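Terminase large subunit (Bacillus phage spp1, PDB 2WBN) packages viral DNA into empty capsids as an ATP-driven motor and cuts the genome with its metal-dependent C-terminal nuclease domain, the part present here. Local coordinates at residues D138-E141 against H142-W146; T191-A194 against T195-F199. One frame throughout, in Å; residues are numbered along the deposited sequence.

Interaction 1: D138-E141 against H142-W146; sequences DSVE and HGERW
Gly143 N donates to Ser139 O at 2.9 Å, closing the first of three i to i+4 backbone bonds that start helix 140-148. Glu144 N repeats the step onto Val140 O; Arg145 N does the same onto Glu141 O at 2.9 Å. The amide of His142, one residue earlier, is served differently. A water takes the N-H of His142, its oxygen 2.9 Å from His142 N, and donates a hydrogen bond to Asp138 O, 2.6 Å from the same water, so the first turn is completed through solvent. Among the side chains, Ser139 OG turns back to Gly136 O in the preceding loop.

Val140 and Glu144 run side by side, one turn apart. Val140 CG1, held anti to its own nitrogen (chi1 169°), lies alongside the carboxylate, 3.5 Å from Glu144 OE2. The chain of Glu144 is extended beyond CG, and its CG passes 3.4 Å from Val140 O. The other carboxylate oxygen, Glu144 OE1, accepts from Leu184 N, which anchors this buried acid to the loop beyond strand 180-181. Arg145 lays only its CB against Glu141 O, at 3.5 Å; its extended chain carries the guanidinium on to a salt bridge with Glu149. Direct i to i+4 bonds, preceded by an amide whose acceptor is a water, are characteristic of the first turn of an alpha-helix, here one flanking the RNase H-like nuclease core.

Interaction 2: T191-A194 against T195-F199; sequences TIDA and TRYAF
Thr191 O is gripped twice by one residue: Thr195 OG1 donates to it at 2.7 Å and Thr195 N at 2.9 Å, from opposite faces of the carbonyl plane. The hydroxyl gets there because it stands beside its own backbone nitrogen, anti to the carbonyl carbon (chi1 -58°), and so folds back along the helix. A weak bond from Trp69 NE1 also reaches Thr195 OG1.

On another side of the helix Asp193 and Arg196 point the same way and form a salt bridge, with Asp193 OD1 3.0 Å from Arg196 NH2. Their flat groups stand 77° apart: the oxygen lies at the edge of the guanidinium, close to its plane, while the nitrogen meets the carboxylate from well above. A bend at chi3 (-65°) turns the arginine head back toward the acid. A water spans the same pair, donating to Asp193 OD1 at 2.6 Å and accepting from Arg196 NE at 2.8 Å.

Asp193 O takes the backbone N-H of Tyr197 and also sits 3.2 Å above the centre of the Tyr197 ring. The phenol ends in a hydrogen bond with Asp56, a ligand of both manganese ions.

Asp193 is itself a ligand of the second manganese. Its OD1 is thus held by an arginine and a water, which would steady the carboxylate in the catalytic site, while the Tyr197 hydroxyl, from the same helix, hydrogen-bonds the metal ligand Asp56 and would limit its movement.

How the interactions relate
From the N terminus, the chain first makes interaction 1, where a loop winds into the start of helix 140-148. It then runs through strand 152-155, helix 161-169 and the short strands 172-174 and 180-181 before interaction 2 forms within helix 190-198. Each contact closes just one or two helical turns, and the two stand in series, neither nested nor crossed. In space they meet: Arg196 CD packs against Val140 O and Gly143 CA, and farther along Trp146 CH2 touches Phe199 CD2 at 3.8 Å. Helix 140-148 is thereby laid against helix 190-198, which also packs on helix 161-169 and on strand 64-72 of the central sheet.

Interaction 1: D138-E141 against H142-W146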
loop_
_atom_site.group_PDB
_atom_site.type_symbol
_atom_site.label_atom_id
_atom_site.label_comp_id
_atom_site.label_asym_id
_atom_site.label_seq_id
_atom_site.Cartn_x
_atom_site.Cartn_y
_atom_site.Cartn_z
ATOM N N ASP A 138 -14.197 5.967 7.647
ATOM C CA ASP A 138 -14.133 7.436 7.617
ATOM C C ASP A 138 -12.714 8.040 7.602
ATOM O O ASP A 138 -12.564 9.258 7.590
ATOM C CB ASP A 138 -14.934 8.011 8.789
ATOM C CG ASP A 138 -16.409 7.725 8.661
ATOM O OD1 ASP A 138 -16.861 7.614 7.501
ATOM O OD2 ASP A 138 -17.113 7.601 9.696
ATOM N N SER A 139 -11.683 7.204 7.599
ATOM C CA SER A 139 -10.289 7.685 7.532
ATOM C C SER A 139 -9.730 7.758 6.119
ATOM O O SER A 139 -8.591 8.191 5.935
ATOM C CB SER A 139 -9.377 6.757 8.339
ATOM O OG SER A 139 -9.295 5.474 7.733
ATOM N N VAL A 140 -10.506 7.327 5.126
ATOM C CA VAL A 140 -9.980 7.181 3.766
ATOM C C VAL A 140 -9.432 8.490 3.195
ATOM O O VAL A 140 -8.270 8.553 2.775
ATOM C CB VAL A 140 -11.022 6.579 2.785
ATOM C CG1 VAL A 140 -10.522 6.693 1.338
ATOM C CG2 VAL A 140 -11.312 5.119 3.146
ATOM N N GLU A 141 -10.264 9.526 3.175
ATOM C CA GLU A 141 -9.876 10.792 2.556
ATOM C C GLU A 141 -8.637 11.377 3.250
ATOM O O GLU A 141 -7.688 11.776 2.575
ATOM C CB GLU A 141 -11.054 11.770 2.547
ATOM C CG GLU A 141 -10.704 13.210 2.168
ATOM C CD GLU A 141 -11.922 14.113 2.096
ATOM O OE1 GLU A 141 -13.055 13.585 2.167
ATOM O OE2 GLU A 141 -11.747 15.354 1.971
ATOM N N HIS A 142 -8.655 11.398 4.589
ATOM C CA HIS A 142 -7.506 11.796 5.427
ATOM C C HIS A 142 -6.234 11.069 5.014
ATOM O O HIS A 142 -5.193 11.692 4.820
ATOM C CB HIS A 142 -7.781 11.475 6.914
ATOM C CG HIS A 142 -6.741 11.997 7.869
ATOM N ND1 HIS A 142 -7.018 12.964 8.815
ATOM C CD2 HIS A 142 -5.434 11.673 8.039
ATOM C CE1 HIS A 142 -5.927 13.221 9.515
ATOM N NE2 HIS A 142 -4.949 12.456 9.059
ATOM N N GLY A 143 -6.323 9.744 4.893
ATOM C CA GLY A 143 -5.146 8.917 4.584
ATOM C C GLY A 143 -4.557 9.167 3.212
ATOM O O GLY A 143 -3.332 9.088 3.027
ATOM N N GLU A 144 -5.429 9.433 2.241
ATOM C CA GLU A 144 -5.005 9.764 0.882
ATOM C C GLU A 144 -4.359 11.133 0.832
ATOM O O GLU A 144 -3.367 11.328 0.115
ATOM C CB GLU A 144 -6.188 9.704 -0.082
ATOM C CG GLU A 144 -6.771 8.274 -0.211
ATOM C CD GLU A 144 -8.051 8.180 -1.047
ATOM O OE1 GLU A 144 -8.669 9.223 -1.352
ATOM O OE2 GLU A 144 -8.438 7.029 -1.396
ATOM N N ARG A 145 -4.934 12.083 1.568
ATOM C CA ARG A 145 -4.370 13.419 1.690
ATOM C C ARG A 145 -2.989 13.360 2.319
ATOM O O ARG A 145 -2.078 14.053 1.877
ATOM C CB ARG A 145 -5.282 14.343 2.520
ATOM C CG ARG A 145 -4.763 15.788 2.594
ATOM C CD ARG A 145 -5.650 16.730 3.426
ATOM N NE ARG A 145 -4.931 17.965 3.772
ATOM C CZ ARG A 145 -5.477 19.051 4.324
ATOM N NH1 ARG A 145 -6.778 19.102 4.599
ATOM N NH2 ARG A 145 -4.712 20.106 4.592
ATOM N N TRP A 146 -2.821 12.528 3.339
ATOM C CA TRP A 146 -1.514 12.394 3.972
ATOM C C TRP A 146 -0.470 11.936 2.962
ATOM O O TRP A 146 0.633 12.508 2.863
ATOM C CB TRP A 146 -1.574 11.430 5.149
ATOM C CG TRP A 146 -0.298 11.381 5.938
ATOM C CD1 TRP A 146 0.060 12.190 6.982
ATOM C CD2 TRP A 146 0.780 10.470 5.745
ATOM N NE1 TRP A 146 1.295 11.826 7.454
ATOM C CE2 TRP A 146 1.757 10.767 6.717
ATOM C CE3 TRP A 146 1.013 9.418 4.849
ATOM C CZ2 TRP A 146 2.958 10.060 6.809
ATOM C CZ3 TRP A 146 2.203 8.713 4.946
ATOM C CH2 TRP A 146 3.156 9.031 5.922
HETATM O O HOH W 1 -10.824 10.938 6.519
#

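Interaction 2: T191-A194 against T195-F199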
loop_
_atom_site.group_PDB
_atom_site.type_symbol
_atom_site.label_atom_id
_atom_site.label_comp_id
_atom_site.label_asym_id
_atom_site.label_seq_id
_atom_site.Cartn_x
_atom_site.Cartn_y
_atom_site.Cartn_z
ATOM N N THR A 191 -3.530 -1.013 -4.471
ATOM C CA THR A 191 -2.254 -0.785 -3.809
ATOM C C THR A 191 -2.234 0.542 -3.040
ATOM O O THR A 191 -1.458 0.699 -2.099
ATOM C CB THR A 191 -1.036 -0.769 -4.785
ATOM O OG1 THR A 191 -1.136 0.358 -5.668
ATOM C CG2 THR A 191 -0.956 -2.065 -5.585
ATOM N N ILE A 192 -3.065 1.491 -3.447
ATOM C CA ILE A 192 -3.175 2.770 -2.730
ATOM C C ILE A 192 -3.872 2.533 -1.388
ATOM O O ILE A 192 -3.428 3.022 -0.348
ATOM C CB ILE A 192 -3.949 3.826 -3.536
ATOM C CG1 ILE A 192 -3.345 4.017 -4.936
ATOM C CG2 ILE A 192 -3.897 5.184 -2.826
ATOM C CD1 ILE A 192 -4.128 4.957 -5.832
ATOM N N ASP A 193 -4.959 1.769 -1.409
ATOM C CA ASP A 193 -5.604 1.326 -0.160
ATOM C C ASP A 193 -4.629 0.604 0.752
ATOM O O ASP A 193 -4.539 0.934 1.923
ATOM C CB ASP A 193 -6.796 0.411 -0.453
ATOM C CG ASP A 193 -8.013 1.172 -0.965
ATOM O OD1 ASP A 193 -8.091 2.400 -0.759
ATOM O OD2 ASP A 193 -8.900 0.532 -1.566
ATOM N N ALA A 194 -3.887 -0.359 0.218
ATOM C CA ALA A 194 -2.907 -1.105 1.018
ATOM C C ALA A 194 -1.850 -0.198 1.625
ATOM O O ALA A 194 -1.437 -0.403 2.767
ATOM C CB ALA A 194 -2.257 -2.209 0.204
ATOM N N THR A 195 -1.396 0.786 0.838
ATOM C CA THR A 195 -0.468 1.796 1.324
ATOM C C THR A 195 -1.037 2.665 2.459
ATOM O O THR A 195 -0.371 2.873 3.456
ATOM C CB THR A 195 -0.002 2.683 0.160
ATOM O OG1 THR A 195 0.594 1.841 -0.827
ATOM C CG2 THR A 195 1.025 3.732 0.636
ATOM N N ARG A 196 -2.256 3.169 2.316
ATOM C CA ARG A 196 -2.928 3.829 3.446
ATOM C C ARG A 196 -2.884 3.023 4.743
ATOM O O ARG A 196 -2.535 3.570 5.795
ATOM C CB ARG A 196 -4.383 4.083 3.152
ATOM C CG ARG A 196 -4.699 5.381 2.489
ATOM C CD ARG A 196 -6.154 5.689 2.819
ATOM N NE ARG A 196 -7.012 4.672 2.201
ATOM C CZ ARG A 196 -7.786 3.803 2.840
ATOM N NH1 ARG A 196 -7.867 3.768 4.175
ATOM N NH2 ARG A 196 -8.491 2.942 2.120
ATOM N N TYR A 197 -3.281 1.747 4.680
ATOM C CA TYR A 197 -3.251 0.901 5.876
ATOM C C TYR A 197 -1.831 0.863 6.432
ATOM O O TYR A 197 -1.637 1.041 7.615
ATOM C CB TYR A 197 -3.686 -0.546 5.629
ATOM C CG TYR A 197 -4.942 -0.737 4.826
ATOM C CD1 TYR A 197 -6.013 0.148 4.928
ATOM C CD2 TYR A 197 -5.074 -1.841 3.981
ATOM C CE1 TYR A 197 -7.173 -0.051 4.193
ATOM C CE2 TYR A 197 -6.193 -2.031 3.228
ATOM C CZ TYR A 197 -7.249 -1.145 3.343
ATOM O OH TYR A 197 -8.371 -1.367 2.602
ATOM N N ALA A 198 -0.846 0.652 5.560
ATOM C CA ALA A 198 0.542 0.488 5.987
ATOM C C ALA A 198 1.046 1.687 6.791
ATOM O O ALA A 198 1.840 1.518 7.717
ATOM C CB ALA A 198 1.450 0.245 4.779
ATOM N N PHE A 199 0.593 2.884 6.417
ATOM C CA PHE A 199 1.004 4.139 7.062
ATOM C C PHE A 199 -0.006 4.753 8.032
ATOM O O PHE A 199 0.178 5.896 8.459
ATOM C CB PHE A 199 1.331 5.168 5.991
ATOM C CG PHE A 199 2.628 4.905 5.318
ATOM C CD1 PHE A 199 2.679 4.161 4.154
ATOM C CD2 PHE A 199 3.811 5.331 5.895
ATOM C CE1 PHE A 199 3.903 3.897 3.535
ATOM C CE2 PHE A 199 5.023 5.067 5.282
ATOM C CZ PHE A 199 5.064 4.340 4.117
HETATM O O HOH W 2 -6.812 4.686 -0.580
#